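PDB 3LDU: putative methylase from Clostridium difficile, which probably transfers methyl groups to guanine bases of ribosomal RNA and is seen here with GTP bound in its methyltransferase domain. Local coordinates for residues G291-F296 with K326-A331; G303-N308 with K336-Y341. All blocks are in the same frame, centred on the assembly; numbering follows the deposited sequence.

Both contacts belong to the Rossmann-like methyltransferase domain, and their centres lie about 12 Å apart. Along the chain their segments alternate: 291-296 follows strand 286-290; 303-308 carries strand 304-307; 326-331 belongs to helix 315-333; and 336-341 leads into strand 339-344. Contact 2 is therefore the strand pairing inside a beta-alpha-beta unit, while contact 1 sets the helix of that unit against the loop between strands 286-290 and 304-307. The ring of Phe296 joins the two, its CZ lying 3.8 Å from CH2 of Trp338. Each contact also reaches GTP, through Gly291, Asp292 and Ala293 in contact 1 and through Asn308 in contact 2.

Contact 1 (G291-F296 with K326-A331); sequences GDATQF and KELGYA. With GTP (guanosine-5'-triphosphate), chain B.
Thr294 and Glu327 run side by side and point the same way, and this pair forms the outer part of the contact between the 3-10 turn 293-295 and helix 315-333. The methyl CG2 of Thr294, anti to its carbonyl carbon, lies against the Glu327 chain, 3.5 Å from Glu327 OE1 and 3.7 Å from Glu327 CB. Glu327 is extended beyond CG, and its OE2 is hydrogen-bonded to Gln323. OG1 of Thr294 takes the crowded position between N and C (chi1 68°) and turns to its own segment, where Thr294 OG1 donates to Asp292 OD1 (2.8 Å) and accepts a nearly straight bond from Gln295 NE2 (168°). Deeper in, the CD2 branch of Leu328 meets the methyl of Ala293, Ala293 CB to Leu328 CD2 3.7 Å, with Met203 touching both residues. Ala331 directs its CB at the turn backbone, 3.8 Å from Thr294 O. No direct hydrogen bond crosses; two waters do the bridging instead. One donates to Thr294 O and Glu327 O, the other to Phe296 O and Ala331 O, so carbonyls of loop and helix are tied in pairs. Asp292 CG is anti to the backbone N (chi1 -177°), and OD1 also accepts from Thr294 N at 3.2 Å, closing an Asx turn. Both donors of Thr294 approach from above the carboxylate plane, a double grip that restrains the group next to the guanine, where GTP N1 adds a weak bond to Asp292 OD1. Ala293 N lies 2.9 Å from GTP N1, and Gly291 and Ala293 are both GTP-binding residues. The loop after strand 286-290 thus borders the guanine here, consistent with the cofactor-side pocket of a Rossmann-like methyltransferase.

Contact 2 (G303-N308 with K336-Y341); sequences GFIITN and KNWSYY. With GTP (guanosine-5'-triphosphate), chain B.
Strands 304-307 and 339-341 run parallel, 5° apart in direction with axes 4.6 Å apart, and four backbone hydrogen bonds link them: Ser339 N to Gly303 O, Ile305 N to Ser339 O, Tyr341 N to Ile305 O and Thr307 N to Tyr341 O. The third is the most bent (135°), its donor above the carbonyl plane. The six-membered ring of Trp338 lies face-on to Gly303, a CH-pi contact with Gly303 CA 3.5 Å from the centroid and 14° off the ring normal, the chain flat on the indole. Trp338 NE1 is bonded to Asp300 O. On the same side, Ile305 crosses Trp338 at about a right angle, Ile305 CG1 3.9 Å from Trp338 CZ3, while Ile305 CB meets Tyr340 CB. The other face carries Phe304 and Tyr341 side by side; Tyr341 CE2 sits at the edge of the Phe304 ring, 4.0 Å from Phe304 CD1. Over this ring's face a water donates to Gly303 O and bonds Ser339 OG, which is also hydrogen-bonded to Gly377 N. With helix 315-333 connecting them, the strands form a beta-alpha-beta crossover, as in Rossmann-like methyltransferases, the first leading to Asn308 in the GTP pocket.

Contact 1 (G291-F296 with K326-A331)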
loop_
_atom_site.group_PDB
_atom_site.type_symbol
_atom_site.label_atom_id
_atom_site.label_comp_id
_atom_site.label_asym_id
_atom_site.label_seq_id
_atom_site.Cartn_x
_atom_site.Cartn_y
_atom_site.Cartn_z
ATOM N N GLY A 291 14.927 22.764 7.454
ATOM C CA GLY A 291 14.231 23.531 8.470
ATOM C C GLY A 291 14.041 22.700 9.725
ATOM O O GLY A 291 14.123 21.471 9.685
ATOM N N ASP A 292 13.788 23.384 10.841
ATOM C CA ASP A 292 13.612 22.772 12.157
ATOM C C ASP A 292 12.124 22.835 12.540
ATOM O O ASP A 292 11.583 23.917 12.751
ATOM C CB ASP A 292 14.489 23.563 13.155
ATOM C CG ASP A 292 14.472 23.003 14.580
ATOM O OD1 ASP A 292 13.715 22.056 14.888
ATOM O OD2 ASP A 292 15.244 23.546 15.410
ATOM N N ALA A 293 11.466 21.673 12.611
ATOM C CA ALA A 293 10.039 21.576 12.943
ATOM C C ALA A 293 9.664 22.266 14.260
ATOM O O ALA A 293 8.539 22.745 14.405
ATOM C CB ALA A 293 9.615 20.110 13.005
ATOM N N THR A 294 10.588 22.268 15.219
ATOM C CA THR A 294 10.329 22.887 16.530
ATOM C C THR A 294 10.243 24.408 16.451
ATOM O O THR A 294 9.817 25.064 17.405
ATOM C CB THR A 294 11.369 22.481 17.612
ATOM O OG1 THR A 294 12.647 23.034 17.296
ATOM C CG2 THR A 294 11.473 20.953 17.717
ATOM N N GLN A 295 10.646 24.964 15.317
ATOM C CA GLN A 295 10.560 26.398 15.100
ATOM C C GLN A 295 9.511 26.716 14.057
ATOM O O GLN A 295 9.430 27.856 13.590
ATOM C CB GLN A 295 11.907 26.957 14.646
ATOM C CG GLN A 295 13.050 26.533 15.534
ATOM C CD GLN A 295 12.872 27.033 16.937
ATOM O OE1 GLN A 295 12.774 28.241 17.158
ATOM N NE2 GLN A 295 12.822 26.113 17.901
ATOM N N PHE A 296 8.727 25.718 13.659
ATOM C CA PHE A 296 7.757 25.966 12.601
ATOM C C PHE A 296 6.727 27.009 13.046
ATOM O O PHE A 296 6.186 26.941 14.152
ATOM C CB PHE A 296 7.072 24.680 12.093
ATOM C CG PHE A 296 6.049 24.945 11.026
ATOM C CD1 PHE A 296 6.448 25.278 9.738
ATOM C CD2 PHE A 296 4.686 24.924 11.323
ATOM C CE1 PHE A 296 5.517 25.553 8.751
ATOM C CE2 PHE A 296 3.748 25.196 10.341
ATOM C CZ PHE A 296 4.168 25.511 9.047
ATOM N N LYS A 326 7.616 17.329 23.053
ATOM C CA LYS A 326 7.176 18.487 23.828
ATOM C C LYS A 326 7.316 19.762 22.998
ATOM O O LYS A 326 6.407 20.590 22.921
ATOM C CB LYS A 326 8.012 18.615 25.105
ATOM C CG LYS A 326 7.618 19.764 25.997
ATOM C CD LYS A 326 8.633 19.922 27.129
ATOM C CE LYS A 326 8.811 18.620 27.904
ATOM N NZ LYS A 326 7.583 18.276 28.675
ATOM N N GLU A 327 8.465 19.902 22.361
ATOM C CA GLU A 327 8.715 21.074 21.529
ATOM C C GLU A 327 7.764 21.171 20.332
ATOM O O GLU A 327 7.292 22.261 19.999
ATOM C CB GLU A 327 10.184 21.134 21.130
ATOM C CG GLU A 327 11.071 21.398 22.358
ATOM C CD GLU A 327 12.560 21.321 22.069
ATOM O OE1 GLU A 327 12.949 21.318 20.889
ATOM O OE2 GLU A 327 13.347 21.274 23.038
ATOM N N LEU A 328 7.463 20.035 19.702
ATOM C CA LEU A 328 6.452 20.016 18.652
ATOM C C LEU A 328 5.074 20.458 19.150
ATOM O O LEU A 328 4.376 21.226 18.482
ATOM C CB LEU A 328 6.331 18.620 18.024
ATOM C CG LEU A 328 7.579 18.106 17.307
ATOM C CD1 LEU A 328 7.367 16.657 16.882
ATOM C CD2 LEU A 328 7.952 18.974 16.093
ATOM N N GLY A 329 4.664 19.941 20.305
ATOM C CA GLY A 329 3.382 20.317 20.873
ATOM C C GLY A 329 3.297 21.823 21.066
ATOM O O GLY A 329 2.305 22.450 20.687
ATOM N N TYR A 330 4.346 22.403 21.643
ATOM C CA TYR A 330 4.387 23.851 21.859
ATOM C C TYR A 330 4.217 24.604 20.542
ATOM O O TYR A 330 3.367 25.487 20.439
ATOM C CB TYR A 330 5.681 24.250 22.573
ATOM C CG TYR A 330 5.879 25.737 22.784
ATOM C CD1 TYR A 330 5.155 26.428 23.752
ATOM C CD2 TYR A 330 6.818 26.447 22.041
ATOM C CE1 TYR A 330 5.348 27.786 23.957
ATOM C CE2 TYR A 330 7.020 27.806 22.242
ATOM C CZ TYR A 330 6.282 28.470 23.197
ATOM O OH TYR A 330 6.481 29.822 23.393
ATOM N N ALA A 331 5.007 24.236 19.528
ATOM C CA ALA A 331 4.966 24.923 18.234
ATOM C C ALA A 331 3.619 24.757 17.537
ATOM O O ALA A 331 3.060 25.712 17.002
ATOM C CB ALA A 331 6.091 24.434 17.314
HETATM P PG GTP B . 9.772 9.486 5.033
HETATM O O1G GTP B . 8.954 10.733 4.769
HETATM O O2G GTP B . 9.021 8.301 4.490
HETATM O O3G GTP B . 11.103 9.545 4.319
HETATM O O3B GTP B . 9.985 9.350 6.633
HETATM P PB GTP B . 11.440 9.627 7.281
HETATM O O1B GTP B . 12.105 8.291 7.506
HETATM O O2B GTP B . 12.295 10.461 6.366
HETATM O O3A GTP B . 11.272 10.357 8.714
HETATM P PA GTP B . 12.186 9.768 9.916
HETATM O O1A GTP B . 13.595 9.581 9.396
HETATM O O2A GTP B . 11.639 8.449 10.409
HETATM O "O5'" GTP B . 12.247 10.864 11.087
HETATM C "C5'" GTP B . 11.661 12.095 10.806
HETATM C "C4'" GTP B . 12.726 12.998 10.194
HETATM O "O4'" GTP B . 12.770 14.130 11.017
HETATM C "C3'" GTP B . 14.159 12.463 10.146
HETATM O "O3'" GTP B . 14.576 12.476 8.798
HETATM C "C2'" GTP B . 15.008 13.448 10.945
HETATM O "O2'" GTP B . 16.154 13.889 10.243
HETATM C "C1'" GTP B . 14.081 14.632 11.060
HETATM N N9 GTP B . 14.183 15.420 12.294
HETATM C C8 GTP B . 14.580 15.078 13.560
HETATM N N7 GTP B . 14.463 16.190 14.335
HETATM C C5 GTP B . 14.009 17.217 13.570
HETATM C C6 GTP B . 13.716 18.549 13.841
HETATM O O6 GTP B . 13.861 19.023 14.978
HETATM N N1 GTP B . 13.255 19.337 12.807
HETATM C C2 GTP B . 13.086 18.824 11.534
HETATM N N2 GTP B . 12.626 19.619 10.582
HETATM N N3 GTP B . 13.386 17.495 11.249
HETATM C C4 GTP B . 13.831 16.729 12.278
HETATM O O HOH W 1 8.794 24.566 19.906
HETATM O O HOH W 2 4.369 27.943 15.942
#

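Contact 2 (G303-N308 with K336-Y341)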
loop_
_atom_site.group_PDB
_atom_site.type_symbol
_atom_site.label_atom_id
_atom_site.label_comp_id
_atom_site.label_asym_id
_atom_site.label_seq_id
_atom_site.Cartn_x
_atom_site.Cartn_y
_atom_site.Cartn_z
ATOM N N GLY A 303 -4.392 25.302 8.335
ATOM C CA GLY A 303 -3.478 24.421 7.629
ATOM C C GLY A 303 -3.480 23.006 8.195
ATOM O O GLY A 303 -4.126 22.713 9.209
ATOM N N PHE A 304 -2.746 22.122 7.533
ATOM C CA PHE A 304 -2.621 20.737 7.963
ATOM C C PHE A 304 -1.157 20.378 8.144
ATOM O O PHE A 304 -0.320 20.801 7.357
ATOM C CB PHE A 304 -3.205 19.799 6.903
ATOM C CG PHE A 304 -4.691 19.864 6.788
ATOM C CD1 PHE A 304 -5.487 18.984 7.492
ATOM C CD2 PHE A 304 -5.293 20.801 5.963
ATOM C CE1 PHE A 304 -6.855 19.043 7.384
ATOM C CE2 PHE A 304 -6.661 20.864 5.855
ATOM C CZ PHE A 304 -7.444 19.985 6.566
ATOM N N ILE A 305 -0.862 19.584 9.170
ATOM C CA ILE A 305 0.445 18.947 9.311
ATOM C C ILE A 305 0.229 17.436 9.339
ATOM O O ILE A 305 -0.635 16.945 10.078
ATOM C CB ILE A 305 1.167 19.384 10.593
ATOM C CG1 ILE A 305 1.724 20.798 10.419
ATOM C CG2 ILE A 305 2.304 18.410 10.918
ATOM C CD1 ILE A 305 1.961 21.552 11.752
ATOM N N ILE A 306 0.960 16.707 8.496
ATOM C CA ILE A 306 0.944 15.245 8.550
ATOM C C ILE A 306 2.391 14.837 8.553
ATOM O O ILE A 306 3.150 15.235 7.656
ATOM C CB ILE A 306 0.238 14.626 7.323
ATOM C CG1 ILE A 306 -1.204 15.135 7.222
ATOM C CG2 ILE A 306 0.229 13.098 7.425
ATOM C CD1 ILE A 306 -1.901 14.706 5.925
ATOM N N THR A 307 2.807 14.079 9.561
ATOM C CA THR A 307 4.235 13.839 9.717
ATOM C C THR A 307 4.578 12.549 10.461
ATOM O O THR A 307 3.767 12.016 11.223
ATOM C CB THR A 307 4.909 15.045 10.448
ATOM O OG1 THR A 307 6.328 14.941 10.344
ATOM C CG2 THR A 307 4.482 15.098 11.920
ATOM N N ASN A 308 5.809 12.085 10.233
ATOM C CA ASN A 308 6.327 10.829 10.764
ATOM C C ASN A 308 7.635 11.146 11.512
ATOM O O ASN A 308 8.723 11.104 10.930
ATOM C CB ASN A 308 6.528 9.879 9.555
ATOM C CG ASN A 308 7.227 8.580 9.895
ATOM O OD1 ASN A 308 8.121 8.134 9.157
ATOM N ND2 ASN A 308 6.801 7.935 10.953
ATOM N N LYS A 336 -2.644 28.895 14.134
ATOM C CA LYS A 336 -4.012 29.382 14.199
ATOM C C LYS A 336 -4.976 28.392 13.572
ATOM O O LYS A 336 -5.110 28.350 12.359
ATOM C CB LYS A 336 -4.135 30.741 13.503
ATOM C CG LYS A 336 -5.529 31.347 13.582
ATOM C CD LYS A 336 -6.022 31.389 15.022
ATOM C CE LYS A 336 -7.397 32.033 15.126
ATOM N NZ LYS A 336 -7.937 31.942 16.510
ATOM N N ASN A 337 -5.648 27.606 14.409
ATOM C CA ASN A 337 -6.680 26.693 13.939
ATOM C C ASN A 337 -6.148 25.671 12.935
ATOM O O ASN A 337 -6.814 25.369 11.946
ATOM C CB ASN A 337 -7.823 27.478 13.296
ATOM C CG ASN A 337 -8.684 28.188 14.313
ATOM O OD1 ASN A 337 -9.045 27.617 15.335
ATOM N ND2 ASN A 337 -9.018 29.442 14.035
ATOM N N TRP A 338 -4.947 25.156 13.166
ATOM C CA TRP A 338 -4.432 24.089 12.304
ATOM C C TRP A 338 -4.884 22.714 12.805
ATOM O O TRP A 338 -5.329 22.571 13.945
ATOM C CB TRP A 338 -2.896 24.131 12.233
ATOM C CG TRP A 338 -2.334 25.169 11.286
ATOM C CD1 TRP A 338 -2.639 26.502 11.258
ATOM C CD2 TRP A 338 -1.351 24.958 10.260
ATOM N NE1 TRP A 338 -1.916 27.132 10.266
ATOM C CE2 TRP A 338 -1.122 26.208 9.636
ATOM C CE3 TRP A 338 -0.655 23.834 9.788
ATOM C CZ2 TRP A 338 -0.222 26.364 8.579
ATOM C CZ3 TRP A 338 0.246 23.995 8.743
ATOM C CH2 TRP A 338 0.450 25.253 8.146
ATOM N N SER A 339 -4.751 21.715 11.936
ATOM C CA SER A 339 -4.999 20.311 12.258
ATOM C C SER A 339 -3.659 19.603 12.100
ATOM O O SER A 339 -2.944 19.871 11.143
ATOM C CB SER A 339 -5.971 19.691 11.245
ATOM O OG SER A 339 -7.275 20.247 11.339
ATOM N N TYR A 340 -3.307 18.703 13.012
ATOM C CA TYR A 340 -2.035 18.002 12.866
ATOM C C TYR A 340 -2.184 16.514 13.170
ATOM O O TYR A 340 -3.005 16.121 14.001
ATOM C CB TYR A 340 -0.918 18.648 13.700
ATOM C CG TYR A 340 -1.376 19.367 14.963
ATOM C CD1 TYR A 340 -1.437 18.703 16.178
ATOM C CD2 TYR A 340 -1.702 20.716 14.939
ATOM C CE1 TYR A 340 -1.839 19.348 17.337
ATOM C CE2 TYR A 340 -2.116 21.381 16.108
ATOM C CZ TYR A 340 -2.178 20.683 17.301
ATOM O OH TYR A 340 -2.579 21.307 18.476
ATOM N N TYR A 341 -1.385 15.704 12.484
ATOM C CA TYR A 341 -1.504 14.251 12.537
ATOM C C TYR A 341 -0.095 13.689 12.582
ATOM O O TYR A 341 0.741 14.055 11.759
ATOM C CB TYR A 341 -2.230 13.752 11.283
ATOM C CG TYR A 341 -3.610 14.360 11.109
ATOM C CD1 TYR A 341 -4.747 13.700 11.567
ATOM C CD2 TYR A 341 -3.772 15.619 10.513
ATOM C CE1 TYR A 341 -6.018 14.253 11.414
ATOM C CE2 TYR A 341 -5.042 16.186 10.371
ATOM C CZ TYR A 341 -6.157 15.494 10.818
ATOM O OH TYR A 341 -7.427 16.040 10.691
HETATM P PG GTP B . 9.772 9.486 5.033
HETATM O O1G GTP B . 8.954 10.733 4.769
HETATM O O2G GTP B . 9.021 8.301 4.490
HETATM O O3G GTP B . 11.103 9.545 4.319
HETATM O O3B GTP B . 9.985 9.350 6.633
HETATM P PB GTP B . 11.440 9.627 7.281
HETATM O O1B GTP B . 12.105 8.291 7.506
HETATM O O2B GTP B . 12.295 10.461 6.366
HETATM O O3A GTP B . 11.272 10.357 8.714
HETATM P PA GTP B . 12.186 9.768 9.916
HETATM O O1A GTP B . 13.595 9.581 9.396
HETATM O O2A GTP B . 11.639 8.449 10.409
HETATM O "O5'" GTP B . 12.247 10.864 11.087
HETATM C "C5'" GTP B . 11.661 12.095 10.806
HETATM C "C4'" GTP B . 12.726 12.998 10.194
HETATM O "O4'" GTP B . 12.770 14.130 11.017
HETATM C "C3'" GTP B . 14.159 12.463 10.146
HETATM O "O3'" GTP B . 14.576 12.476 8.798
HETATM C "C2'" GTP B . 15.008 13.448 10.945
HETATM O "O2'" GTP B . 16.154 13.889 10.243
HETATM C "C1'" GTP B . 14.081 14.632 11.060
HETATM N N9 GTP B . 14.183 15.420 12.294
HETATM C C8 GTP B . 14.580 15.078 13.560
HETATM N N7 GTP B . 14.463 16.190 14.335
HETATM C C5 GTP B . 14.009 17.217 13.570
HETATM C C6 GTP B . 13.716 18.549 13.841
HETATM O O6 GTP B . 13.861 19.023 14.978
HETATM N N1 GTP B . 13.255 19.337 12.807
HETATM C C2 GTP B . 13.086 18.824 11.534
HETATM N N2 GTP B . 12.626 19.619 10.582
HETATM N N3 GTP B . 13.386 17.495 11.249
HETATM C C4 GTP B . 13.831 16.729 12.278
HETATM O O HOH W 3 -6.969 22.425 9.639
#